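PDB 5J72: putative N-acetylmuramoyl-L-alanine amidase,autolysin cwp6 from Peptoclostridium difficile, which probably hydrolyses the bond between N-acetylmuramic acid and L-alanine in peptidoglycan as a zinc amidase, and carries CWB2 modules that attach it to the cell wall. Local coordinates for residues S32-M38 / L75-N81; Y63-P67 / D105-E109; A187-D191 / G215-A221; I543-V547 / N595-I600; N561-R565 / I631-T636. The contacts are given in a common frame with arbitrary orientation. Numbering follows the deposited sequence.

Interaction 1: residues S32-M38 / L75-N81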
# COMPACT_ATOMS: atom_id res chain seq x y z
N SER A 32 1.10 -33.56 -19.64
CA SER A 32 1.38 -32.13 -19.79
C SER A 32 0.85 -31.64 -21.10
O SER A 32 0.52 -32.46 -21.97
CB SER A 32 2.89 -31.86 -19.76
OG SER A 32 3.50 -32.37 -20.94
N ILE A 33 0.75 -30.31 -21.24
CA ILE A 33 0.38 -29.64 -22.50
C ILE A 33 1.36 -28.51 -22.68
O ILE A 33 1.97 -28.06 -21.71
CB ILE A 33 -1.04 -29.06 -22.51
CG1 ILE A 33 -1.17 -27.98 -21.40
CG2 ILE A 33 -2.07 -30.24 -22.29
CD1 ILE A 33 -2.60 -27.39 -21.43
N THR A 34 1.52 -28.03 -23.92
CA THR A 34 2.42 -26.94 -24.22
C THR A 34 1.64 -25.85 -24.92
O THR A 34 0.97 -26.10 -25.91
CB THR A 34 3.55 -27.42 -25.11
OG1 THR A 34 4.24 -28.42 -24.41
CG2 THR A 34 4.57 -26.29 -25.42
N LEU A 35 1.72 -24.64 -24.39
CA LEU A 35 1.03 -23.48 -24.99
C LEU A 35 2.07 -22.81 -25.85
O LEU A 35 3.23 -22.63 -25.37
CB LEU A 35 0.61 -22.54 -23.88
CG LEU A 35 -0.82 -22.86 -23.31
CD1 LEU A 35 -0.88 -24.29 -22.72
CD2 LEU A 35 -1.14 -21.76 -22.26
N ASN A 36 1.70 -22.43 -27.08
CA ASN A 36 2.64 -21.72 -27.94
C ASN A 36 2.05 -20.35 -28.19
O ASN A 36 0.89 -20.21 -28.53
CB ASN A 36 2.85 -22.49 -29.27
CG ASN A 36 3.77 -21.72 -30.17
OD1 ASN A 36 3.28 -20.82 -30.91
ND2 ASN A 36 5.12 -21.91 -30.10
N PHE A 37 2.88 -19.30 -27.98
CA PHE A 37 2.45 -17.92 -28.27
C PHE A 37 3.40 -17.34 -29.30
O PHE A 37 4.52 -17.84 -29.43
CB PHE A 37 2.64 -17.04 -26.99
CG PHE A 37 1.93 -17.58 -25.76
CD1 PHE A 37 2.56 -18.46 -24.90
CD2 PHE A 37 0.65 -17.20 -25.47
CE1 PHE A 37 1.91 -18.94 -23.75
CE2 PHE A 37 -0.02 -17.69 -24.32
CZ PHE A 37 0.64 -18.54 -23.48
N MET A 38 2.99 -16.24 -29.97
CA MET A 38 3.93 -15.57 -30.87
C MET A 38 3.76 -14.10 -30.70
O MET A 38 2.64 -13.62 -30.47
CB MET A 38 3.64 -15.82 -32.39
CG MET A 38 3.85 -17.28 -32.81
SD MET A 38 5.61 -17.75 -33.04
CE MET A 38 6.01 -16.86 -34.61
N LEU A 75 -1.76 -16.10 -28.23
CA LEU A 75 -1.78 -17.56 -28.13
C LEU A 75 -2.05 -18.19 -29.51
O LEU A 75 -3.01 -17.80 -30.18
CB LEU A 75 -2.95 -17.98 -27.17
CG LEU A 75 -3.09 -19.52 -27.01
CD1 LEU A 75 -1.89 -20.21 -26.40
CD2 LEU A 75 -4.38 -19.75 -26.14
N GLN A 76 -1.21 -19.15 -29.95
CA GLN A 76 -1.39 -19.82 -31.27
C GLN A 76 -1.95 -21.22 -31.18
O GLN A 76 -2.72 -21.62 -32.05
CB GLN A 76 -0.05 -19.96 -31.95
CG GLN A 76 0.72 -18.61 -31.95
CD GLN A 76 0.05 -17.64 -32.84
OE1 GLN A 76 -0.10 -17.88 -34.03
NE2 GLN A 76 -0.35 -16.49 -32.33
N SER A 77 -1.59 -21.96 -30.17
CA SER A 77 -1.98 -23.34 -30.14
C SER A 77 -1.68 -24.00 -28.83
O SER A 77 -0.92 -23.49 -28.00
CB SER A 77 -1.21 -24.11 -31.25
OG SER A 77 0.19 -24.10 -30.98
N ILE A 78 -2.28 -25.18 -28.63
CA ILE A 78 -1.97 -26.00 -27.47
C ILE A 78 -1.64 -27.37 -27.96
O ILE A 78 -2.42 -27.94 -28.74
CB ILE A 78 -3.22 -26.09 -26.52
CG1 ILE A 78 -3.51 -24.71 -25.94
CG2 ILE A 78 -2.91 -27.11 -25.41
CD1 ILE A 78 -4.81 -24.66 -25.04
N LYS A 79 -0.50 -27.93 -27.53
CA LYS A 79 -0.16 -29.26 -27.95
C LYS A 79 -0.36 -30.18 -26.73
O LYS A 79 0.15 -29.85 -25.66
CB LYS A 79 1.35 -29.35 -28.37
CG LYS A 79 1.74 -30.80 -28.76
CD LYS A 79 3.13 -30.87 -29.47
CE LYS A 79 3.66 -32.27 -29.53
NZ LYS A 79 4.86 -32.34 -30.42
N ILE A 80 -1.09 -31.27 -26.91
CA ILE A 80 -1.33 -32.22 -25.82
C ILE A 80 -0.27 -33.30 -25.89
O ILE A 80 -0.20 -34.03 -26.88
CB ILE A 80 -2.74 -32.76 -25.99
CG1 ILE A 80 -3.74 -31.56 -25.93
CG2 ILE A 80 -3.04 -33.82 -24.91
CD1 ILE A 80 -5.16 -31.90 -26.46
N ASN A 81 0.56 -33.37 -24.87
CA ASN A 81 1.69 -34.31 -24.91
C ASN A 81 1.32 -35.75 -24.41
O ASN A 81 1.88 -36.16 -23.40
CB ASN A 81 2.84 -33.71 -24.08
CG ASN A 81 3.27 -32.33 -24.58
OD1 ASN A 81 3.43 -32.14 -25.81
ND2 ASN A 81 3.46 -31.31 -23.71
O HOH W 1 3.87 -35.18 -20.86
O HOH W 2 1.41 -25.64 -28.95
O HOH W 3 5.37 -30.07 -26.59
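Strands 32-38 and 75-81 run antiparallel as neighbours in the N-terminal beta sheet, their axes 4.5 Å apart at 159°, and a classic beta bulge interrupts their ladder. N81, L75 and Q76 give up most surface to the partner strand. N81 closes one end: its backbone N donates to S32 O (3.0 Å), while its amide ND2 donates to both S32 OG (3.0 Å) and T34 OG1 (3.1 Å). An asparagine suits this place because one amide nitrogen can serve two hydroxyls, and a water joins its OD1 to T34 OG1. T34 pairs with K79 through two backbone bonds, T34 N to K79 O and K79 N to T34 O, both 2.9 Å. The polar T34, N36, S77 and K79 lie on one face, whereas I33, L35, F37, L75, I78 and I80 form the apolar other face, where I33 also meets strands 16-24 and 56-63. Q76 is the extra residue of the bulge: with S77 it faces N36, so that F37 pairs with L75 and the register slips by one. Q76 CG touches N36 OD1 and M38 CG, both at 3.5 Å, and its NE2 bonds E74 O. On the apolar side L75 CD1 lies 4.2 Å from the F37 ring centroid in an off-centre CH-pi contact. Q76 N donates to N36 O at 2.7 Å, and S77 N reaches the same N36 O only weakly, at 3.5 Å.

Interaction 2: residues Y63-P67 / D105-E109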
# COMPACT_ATOMS: atom_id res chain seq x y z
N TYR A 63 8.48 -14.91 -19.26
CA TYR A 63 8.58 -13.97 -20.35
C TYR A 63 10.07 -13.54 -20.51
O TYR A 63 10.41 -12.38 -20.27
CB TYR A 63 7.67 -12.75 -20.02
CG TYR A 63 6.22 -13.16 -20.16
CD1 TYR A 63 5.47 -13.55 -19.04
CD2 TYR A 63 5.59 -13.20 -21.41
CE1 TYR A 63 4.14 -13.96 -19.17
CE2 TYR A 63 4.28 -13.63 -21.55
CZ TYR A 63 3.56 -14.00 -20.43
OH TYR A 63 2.30 -14.49 -20.57
N ASN A 64 10.75 -14.57 -21.01
CA ASN A 64 12.18 -14.33 -21.14
C ASN A 64 12.61 -14.12 -22.58
O ASN A 64 13.77 -14.41 -22.89
CB ASN A 64 12.95 -15.55 -20.58
CG ASN A 64 12.89 -15.74 -19.09
OD1 ASN A 64 13.21 -16.85 -18.62
ND2 ASN A 64 12.50 -14.73 -18.28
N LYS A 65 11.78 -13.63 -23.41
CA LYS A 65 12.15 -13.34 -24.81
C LYS A 65 11.87 -11.86 -25.07
O LYS A 65 10.84 -11.34 -24.64
CB LYS A 65 11.31 -14.20 -25.79
CG LYS A 65 11.49 -15.74 -25.65
CD LYS A 65 12.84 -16.23 -26.07
CE LYS A 65 13.06 -16.16 -27.57
NZ LYS A 65 12.17 -17.11 -28.33
N ASP A 66 12.77 -11.17 -25.79
CA ASP A 66 12.61 -9.76 -26.08
C ASP A 66 12.28 -9.60 -27.56
O ASP A 66 13.13 -9.76 -28.42
CB ASP A 66 13.90 -9.02 -25.69
CG ASP A 66 13.63 -7.65 -25.12
OD1 ASP A 66 12.45 -7.23 -25.08
OD2 ASP A 66 14.58 -6.97 -24.76
N PRO A 67 11.04 -9.24 -27.91
CA PRO A 67 10.65 -9.12 -29.32
C PRO A 67 11.24 -7.93 -30.07
O PRO A 67 11.31 -6.83 -29.54
CB PRO A 67 9.11 -9.12 -29.23
CG PRO A 67 8.87 -8.35 -27.92
CD PRO A 67 9.89 -8.96 -27.00
N ASP A 105 -4.33 -12.24 -24.83
CA ASP A 105 -3.13 -11.46 -25.25
C ASP A 105 -2.42 -10.87 -24.04
O ASP A 105 -3.09 -10.34 -23.14
CB ASP A 105 -3.61 -10.27 -26.07
CG ASP A 105 -4.00 -10.63 -27.49
OD1 ASP A 105 -3.88 -11.81 -27.87
OD2 ASP A 105 -4.43 -9.75 -28.20
N VAL A 106 -1.10 -10.92 -24.01
CA VAL A 106 -0.34 -10.40 -22.88
C VAL A 106 0.60 -9.35 -23.39
O VAL A 106 1.33 -9.65 -24.37
CB VAL A 106 0.42 -11.58 -22.20
CG1 VAL A 106 1.43 -11.04 -21.19
CG2 VAL A 106 -0.61 -12.51 -21.52
N THR A 107 0.56 -8.13 -22.82
CA THR A 107 1.41 -7.05 -23.30
C THR A 107 2.71 -7.00 -22.50
O THR A 107 2.70 -6.96 -21.25
CB THR A 107 0.64 -5.72 -23.19
OG1 THR A 107 -0.56 -5.85 -23.94
CG2 THR A 107 1.45 -4.55 -23.74
N GLN A 108 3.84 -6.99 -23.21
CA GLN A 108 5.16 -6.91 -22.57
C GLN A 108 5.66 -5.49 -22.72
O GLN A 108 6.06 -5.05 -23.81
CB GLN A 108 6.14 -7.91 -23.22
CG GLN A 108 7.52 -7.91 -22.55
CD GLN A 108 8.28 -9.14 -23.00
OE1 GLN A 108 7.74 -10.24 -23.06
NE2 GLN A 108 9.60 -8.99 -23.26
N GLU A 109 5.65 -4.74 -21.62
CA GLU A 109 6.10 -3.34 -21.66
C GLU A 109 7.56 -3.29 -21.21
O GLU A 109 8.14 -4.30 -20.84
CB GLU A 109 5.30 -2.53 -20.64
CG GLU A 109 3.81 -2.73 -20.77
CD GLU A 109 3.21 -1.77 -21.82
OE1 GLU A 109 1.98 -1.66 -21.87
OE2 GLU A 109 3.96 -1.16 -22.58
O HOH W 4 8.86 -13.01 -23.29
O HOH W 5 10.66 -6.17 -23.34
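Q108 sends an almost fully extended side chain (chi1 and chi2 both t) from strand 106-109 into the bend of 63-67, and only its last torsion, at -44°, turns the amide to serve the loop. NE2 of Q108 donates to K65 O at 3.0 Å, so that a side-chain amide satisfies a carbonyl of the irregular loop. A primary amide fits here because it offers both a donor and an acceptor: OE1 of Q108 takes a bond from W73 NE1 and another from a water that in turn accepts from K65 N. A second water links Q108 NE2 to OD1 of D66. The contact thus fastens the connection between strands 56-63 and 72-82 of the N-terminal domain to strand 106-113, which lies next to 72-82 in the same sheet. Y63, in the m rotamer, directs its ring at this strand, where its CZ lies 3.7 Å from CG1 of V106, whose t rotamer brings that methyl to the ring. The long aromatic side chain bridges the gap that remains between backbones whose nearest CA atoms, those of Y63 and Q108, are 8.2 Å apart, and V12 and W73 also adjoin the ring. K65 is curled, all four chi angles being m, and its NZ leaves the contact to bond P43 O. The ring of P67 approaches the same amide, CD lying 3.8 Å from Q108 NE2.

Interaction 3: residues A187-D191 / G215-A221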
# COMPACT_ATOMS: atom_id res chain seq x y z
N ALA A 187 -22.68 -1.67 -6.85
CA ALA A 187 -24.11 -1.40 -6.98
C ALA A 187 -24.50 -0.18 -6.10
O ALA A 187 -23.69 0.28 -5.28
CB ALA A 187 -24.87 -2.58 -6.45
N ASN A 188 -25.73 0.32 -6.31
CA ASN A 188 -26.34 1.33 -5.47
C ASN A 188 -27.30 0.51 -4.63
O ASN A 188 -27.49 -0.69 -4.90
CB ASN A 188 -27.05 2.37 -6.29
CG ASN A 188 -26.04 3.29 -6.92
OD1 ASN A 188 -25.15 3.78 -6.22
ND2 ASN A 188 -26.09 3.59 -8.20
N LYS A 189 -27.94 1.10 -3.62
CA LYS A 189 -28.81 0.28 -2.80
C LYS A 189 -29.98 -0.32 -3.56
O LYS A 189 -30.38 -1.46 -3.28
CB LYS A 189 -29.40 1.13 -1.63
CG LYS A 189 -30.27 0.30 -0.71
CD LYS A 189 -31.03 1.17 0.29
CE LYS A 189 -31.83 0.25 1.18
NZ LYS A 189 -32.72 1.03 2.09
N ASP A 190 -30.55 0.44 -4.50
CA ASP A 190 -31.73 -0.07 -5.20
C ASP A 190 -31.58 -0.20 -6.72
O ASP A 190 -32.56 -0.48 -7.40
CB ASP A 190 -32.94 0.88 -4.88
CG ASP A 190 -33.26 0.90 -3.39
OD1 ASP A 190 -33.44 -0.19 -2.81
OD2 ASP A 190 -33.32 2.00 -2.82
N ASP A 191 -30.38 -0.00 -7.27
CA ASP A 191 -30.17 -0.12 -8.72
C ASP A 191 -28.71 -0.43 -9.04
O ASP A 191 -27.86 -0.34 -8.14
CB ASP A 191 -30.51 1.20 -9.42
CG ASP A 191 -29.54 2.35 -9.07
OD1 ASP A 191 -29.83 3.11 -8.12
OD2 ASP A 191 -28.48 2.48 -9.75
N GLY A 215 -30.44 -3.98 3.60
CA GLY A 215 -30.36 -2.55 3.87
C GLY A 215 -29.24 -1.93 3.05
O GLY A 215 -29.31 -0.76 2.71
N SER A 216 -28.19 -2.74 2.71
CA SER A 216 -27.05 -2.25 1.91
C SER A 216 -27.32 -2.37 0.40
O SER A 216 -27.17 -1.41 -0.37
CB SER A 216 -25.80 -3.05 2.28
OG SER A 216 -24.70 -2.40 1.68
N VAL A 217 -27.75 -3.56 0.01
CA VAL A 217 -28.11 -3.85 -1.38
C VAL A 217 -29.46 -4.56 -1.32
O VAL A 217 -29.54 -5.71 -0.89
CB VAL A 217 -27.02 -4.71 -2.08
CG1 VAL A 217 -27.41 -4.90 -3.56
CG2 VAL A 217 -25.65 -4.01 -1.96
N SER A 218 -30.49 -3.87 -1.75
CA SER A 218 -31.89 -4.36 -1.63
C SER A 218 -32.34 -5.30 -2.74
O SER A 218 -31.62 -5.53 -3.71
CB SER A 218 -32.83 -3.15 -1.64
OG SER A 218 -33.04 -2.70 -2.96
N GLN A 219 -33.56 -5.83 -2.59
CA GLN A 219 -34.16 -6.69 -3.60
C GLN A 219 -34.33 -5.90 -4.89
O GLN A 219 -34.41 -6.48 -5.97
CB GLN A 219 -35.55 -7.15 -3.11
CG GLN A 219 -36.28 -7.97 -4.19
CD GLN A 219 -35.45 -9.13 -4.78
OE1 GLN A 219 -34.71 -9.85 -4.07
NE2 GLN A 219 -35.53 -9.30 -6.10
N LYS A 220 -34.45 -4.57 -4.80
CA LYS A 220 -34.63 -3.81 -6.03
C LYS A 220 -33.33 -3.88 -6.83
O LYS A 220 -33.38 -3.95 -8.06
CB LYS A 220 -34.93 -2.33 -5.76
CG LYS A 220 -36.14 -2.13 -4.85
CD LYS A 220 -36.86 -0.83 -5.22
CE LYS A 220 -38.12 -0.67 -4.35
NZ LYS A 220 -38.81 0.61 -4.65
N ALA A 221 -32.18 -3.83 -6.14
CA ALA A 221 -30.93 -3.98 -6.88
C ALA A 221 -30.85 -5.43 -7.34
O ALA A 221 -30.37 -5.68 -8.44
CB ALA A 221 -29.71 -3.62 -6.00
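One backbone and one side-chain hydrogen bond fasten the loop 187-191 to the start of helix 219-228. S218 N donates to K189 O (2.9 Å), and S218 OG donates its proton to D190 OD1 (2.5 Å). The same hydroxyl oxygen accepts from K220 N at 3.0 Å and, weakly, from A221 N at 3.5 Å. Serine suits this N-cap position because its short side chain can accept from the first turn's free NH groups while the hydroxyl proton serves the carboxylate. The loop also satisfies itself: N188 N donates to D191 O (2.9 Å), and N188 ND2 to D191 OD2 (3.1 Å). D191 N, by contrast, is buried with no partner, 3.9 Å from A221 CB. On the other segment, S216 O takes a bond from N163 ND2 and receives a CA-H...O contact from K189 CA (3.4 Å), and V217 O accepts from R235 NH1. The small A221 lets the loop come close, its CB 3.5 Å from K189 O. Such a meeting of the loop beyond strand 184-187 with the capped N terminus of a helix, at the C-terminal ends of the strands of a parallel sheet ordered 2-1-3-4, belongs to the alpha/beta fold of a CWB2 cell wall-binding module.

Interaction 4: residues I543-V547 / N595-I600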
# COMPACT_ATOMS: atom_id res chain seq x y z
N ILE A 543 14.91 26.46 20.36
CA ILE A 543 15.33 26.30 18.99
C ILE A 543 16.56 27.18 18.82
O ILE A 543 16.55 28.32 19.27
CB ILE A 543 14.16 26.75 18.05
CG1 ILE A 543 12.87 25.88 18.36
CG2 ILE A 543 14.61 26.65 16.58
CD1 ILE A 543 11.70 26.16 17.48
N TYR A 544 17.59 26.69 18.15
CA TYR A 544 18.77 27.47 17.85
C TYR A 544 18.67 28.06 16.51
O TYR A 544 18.19 27.38 15.57
CB TYR A 544 20.01 26.57 17.87
CG TYR A 544 20.35 26.19 19.28
CD1 TYR A 544 19.83 25.05 19.85
CD2 TYR A 544 21.13 27.03 20.08
CE1 TYR A 544 20.06 24.74 21.18
CE2 TYR A 544 21.36 26.73 21.41
CZ TYR A 544 20.82 25.59 21.96
OH TYR A 544 21.00 25.28 23.28
N TYR A 545 19.12 29.30 16.33
CA TYR A 545 19.06 29.89 15.00
C TYR A 545 20.43 30.58 14.73
O TYR A 545 21.26 30.55 15.63
CB TYR A 545 17.85 30.85 14.87
CG TYR A 545 17.92 32.03 15.82
CD1 TYR A 545 17.60 31.89 17.17
CD2 TYR A 545 18.34 33.28 15.37
CE1 TYR A 545 17.71 32.97 18.05
CE2 TYR A 545 18.43 34.37 16.24
CZ TYR A 545 18.12 34.21 17.58
OH TYR A 545 18.21 35.30 18.41
N LYS A 546 20.67 31.14 13.55
CA LYS A 546 22.01 31.67 13.24
C LYS A 546 22.28 33.00 14.00
O LYS A 546 21.43 33.88 14.03
CB LYS A 546 22.13 31.89 11.75
CG LYS A 546 22.09 30.64 10.90
CD LYS A 546 22.35 30.99 9.49
CE LYS A 546 22.43 29.78 8.63
NZ LYS A 546 22.84 30.12 7.21
N VAL A 547 23.47 33.12 14.59
CA VAL A 547 23.82 34.32 15.36
C VAL A 547 23.70 35.57 14.49
O VAL A 547 23.28 36.58 14.99
CB VAL A 547 25.25 34.13 15.96
CG1 VAL A 547 26.29 34.20 14.86
CG2 VAL A 547 25.50 35.18 17.04
N ASN A 595 25.97 26.12 6.69
CA ASN A 595 24.85 26.13 5.75
C ASN A 595 24.79 27.49 4.99
O ASN A 595 24.75 28.53 5.65
CB ASN A 595 23.56 25.97 6.55
CG ASN A 595 22.53 25.17 5.83
OD1 ASN A 595 22.26 25.44 4.64
ND2 ASN A 595 21.93 24.18 6.48
N ASN A 596 24.74 27.50 3.66
CA ASN A 596 24.64 28.78 2.94
C ASN A 596 23.18 29.22 2.89
O ASN A 596 22.89 30.25 2.30
CB ASN A 596 25.13 28.62 1.53
CG ASN A 596 26.59 28.29 1.49
OD1 ASN A 596 27.03 27.58 0.58
ND2 ASN A 596 27.40 28.77 2.41
N TYR A 597 22.24 28.43 3.49
CA TYR A 597 20.83 28.76 3.45
C TYR A 597 20.29 28.88 4.84
O TYR A 597 20.94 28.44 5.80
CB TYR A 597 20.07 27.70 2.60
CG TYR A 597 20.62 27.79 1.21
CD1 TYR A 597 20.14 28.73 0.31
CD2 TYR A 597 21.72 27.05 0.83
CE1 TYR A 597 20.76 28.95 -0.92
CE2 TYR A 597 22.35 27.25 -0.39
CZ TYR A 597 21.86 28.20 -1.26
OH TYR A 597 22.48 28.41 -2.48
N PRO A 598 19.13 29.51 5.01
CA PRO A 598 18.56 29.66 6.36
C PRO A 598 18.40 28.26 7.05
O PRO A 598 17.86 27.35 6.45
CB PRO A 598 17.21 30.35 6.10
CG PRO A 598 17.28 30.86 4.76
CD PRO A 598 18.15 29.90 3.99
N ALA A 599 18.84 28.16 8.31
CA ALA A 599 18.87 26.89 9.03
C ALA A 599 18.64 27.07 10.47
O ALA A 599 19.10 28.05 11.04
CB ALA A 599 20.26 26.24 8.84
N ILE A 600 17.91 26.16 11.10
CA ILE A 600 17.65 26.19 12.53
C ILE A 600 17.73 24.78 13.03
O ILE A 600 17.68 23.82 12.23
CB ILE A 600 16.25 26.71 12.91
CG1 ILE A 600 15.17 25.86 12.14
CG2 ILE A 600 16.11 28.24 12.50
CD1 ILE A 600 13.79 26.13 12.64
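In the central mixed sheet of the zinc-binding, probable amidase domain, the end of strand 541-544 meets the start of the antiparallel strand 599-606 and the turn before it. K546 dominates. Its side chain, extended beyond chi1, reaches across so that NZ donates to N595 O and to Y597 O, both 2.9 Å away. Lysine suits the place: it is long enough to span the gap and its charge is met by two carbonyls that the loop turns inward. That loop is shaped by an Asx turn, in which Y597 N donates to N595 OD1 (3.2 Å); S518 OG also bonds N595 OD1. Nearer the sheet the contact is apolar: I543 CG2 lies 4.0 Å from I600 CB, and Y545 CB 3.9 Å from I600 CG2. Between them Y544 O approaches I600 CA at 3.3 Å. Y544 has its side chain about 9 Å from the bound zinc. Strands 525-532 and 574-578 flank the pair, and helix 554-569 packs I562 against I543 and I600.

Interaction 5: residues N561-R565 / I631-T636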
# COMPACT_ATOMS: atom_id res chain seq x y z
N ASN A 561 8.37 31.25 14.86
CA ASN A 561 7.13 30.60 14.35
C ASN A 561 7.02 29.17 14.84
O ASN A 561 5.98 28.77 15.35
CB ASN A 561 7.14 30.62 12.84
CG ASN A 561 6.91 31.97 12.27
OD1 ASN A 561 6.36 32.80 12.99
ND2 ASN A 561 7.32 32.28 11.02
N ILE A 562 8.11 28.35 14.70
CA ILE A 562 8.02 26.91 15.13
C ILE A 562 7.83 26.80 16.59
O ILE A 562 7.03 25.98 17.08
CB ILE A 562 9.34 26.18 14.66
CG1 ILE A 562 9.35 26.15 13.11
CG2 ILE A 562 9.41 24.77 15.29
CD1 ILE A 562 10.72 25.85 12.50
N LEU A 563 8.54 27.60 17.37
CA LEU A 563 8.38 27.53 18.83
C LEU A 563 6.90 27.85 19.20
O LEU A 563 6.28 27.20 20.01
CB LEU A 563 9.36 28.61 19.44
CG LEU A 563 9.25 28.73 20.96
CD1 LEU A 563 9.66 27.45 21.66
CD2 LEU A 563 10.17 29.85 21.43
N LYS A 564 6.35 28.91 18.58
CA LYS A 564 4.94 29.27 18.82
C LYS A 564 4.05 28.06 18.48
O LYS A 564 3.24 27.64 19.31
CB LYS A 564 4.58 30.46 17.91
CG LYS A 564 3.13 30.93 18.06
CD LYS A 564 2.87 32.23 17.27
CE LYS A 564 1.76 33.10 17.94
NZ LYS A 564 0.93 33.86 16.94
N ARG A 565 4.22 27.46 17.26
CA ARG A 565 3.31 26.33 16.91
C ARG A 565 3.45 25.14 17.84
O ARG A 565 2.46 24.52 18.19
CB ARG A 565 3.52 25.93 15.46
CG ARG A 565 3.15 27.07 14.48
CD ARG A 565 1.69 27.57 14.69
NE ARG A 565 1.34 28.32 13.49
CZ ARG A 565 0.10 28.68 13.18
NH1 ARG A 565 -0.14 29.33 12.05
NH2 ARG A 565 -0.91 28.40 14.00
N ILE A 631 3.87 23.17 10.48
CA ILE A 631 3.01 24.39 10.36
C ILE A 631 3.91 25.64 10.58
O ILE A 631 3.80 26.61 9.82
CB ILE A 631 1.85 24.36 11.40
CG1 ILE A 631 0.81 23.25 11.03
CG2 ILE A 631 1.10 25.79 11.38
CD1 ILE A 631 -0.09 22.89 12.23
N GLY A 632 4.78 25.59 11.60
CA GLY A 632 5.70 26.70 11.84
C GLY A 632 6.57 26.96 10.64
O GLY A 632 6.88 28.09 10.31
N ILE A 633 7.05 25.89 9.96
CA ILE A 633 7.87 26.08 8.77
C ILE A 633 7.03 26.73 7.63
O ILE A 633 7.53 27.64 6.93
CB ILE A 633 8.45 24.71 8.26
CG1 ILE A 633 9.51 24.22 9.33
CG2 ILE A 633 9.10 24.85 6.82
CD1 ILE A 633 9.98 22.72 9.04
N GLU A 634 5.82 26.23 7.41
CA GLU A 634 4.93 26.78 6.38
C GLU A 634 4.68 28.30 6.69
O GLU A 634 4.71 29.13 5.76
CB GLU A 634 3.62 26.01 6.40
CG GLU A 634 2.57 26.67 5.52
CD GLU A 634 1.20 25.99 5.67
OE1 GLU A 634 0.80 25.66 6.80
OE2 GLU A 634 0.56 25.79 4.62
N ASP A 635 4.45 28.64 7.95
CA ASP A 635 4.31 30.04 8.37
C ASP A 635 5.44 30.85 7.85
O ASP A 635 5.25 31.99 7.39
CB ASP A 635 4.40 30.21 9.88
CG ASP A 635 3.22 29.68 10.62
OD1 ASP A 635 2.14 29.55 10.01
OD2 ASP A 635 3.35 29.42 11.84
N THR A 636 6.63 30.30 7.94
CA THR A 636 7.83 30.98 7.55
C THR A 636 8.08 31.05 6.07
O THR A 636 8.42 32.15 5.60
CB THR A 636 9.02 30.26 8.24
OG1 THR A 636 8.78 30.18 9.64
CG2 THR A 636 10.33 31.01 8.03
O HOH W 6 6.68 34.52 9.29
O HOH W 7 3.47 30.76 14.22
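A bidentate salt bridge joins two roughly antiparallel helices of the amidase domain's alpha/beta fold: R565 NE donates to D635 OD2 at 2.8 Å and R565 NH1 to D635 OD1 at 3.1 Å. Arginine suits this because its planar guanidinium presents two NH groups to one carboxylate, and NH2 is left to pair with E568. One turn earlier, N561 ND2 donates to T636 OG1 (2.9 Å), whose own proton goes back to G632 O (2.9 Å), using the hydroxyl twice. A water donates to D635 OD2 at 2.7 Å and, weakly, to N561 O at 3.4 Å. The segment axes come within 7.9 Å at an angle of 143°, a closeness that G632 permits: the CA atoms of I562 and G632 are 4.0 Å apart, and a CB on G632 would clash with I562 CA. I631 CG2 lies over one face of the guanidinium, 3.3 Å from R565 NE. I562 also packs on I543 and I600 of the sheet, its CD1 3.8 Å from I633 CG1.

How the interactions relate
From the N terminus, interaction 1 closes a 36-residue excursion between strands 32-38 and 75-81. Interaction 2 opens inside that excursion and closes beyond it, so the two cross, and both join parts of the N-terminal sheet in which strands 72-82 and 106-113 are neighbours. Interaction 3 follows in series, closing a short loop within the first CWB2 range, its centre about 44 Å from that of interaction 1. The chain runs on to the amidase domain, where interactions 4 and 5 cross again: helix 554-569 begins soon after strand 541-544, and the two contacts touch, I600 CD1 3.1 Å from I562 CD1, tying sheet to helix layer. Interactions 1 and 4 lie about 69 Å apart, centre to centre.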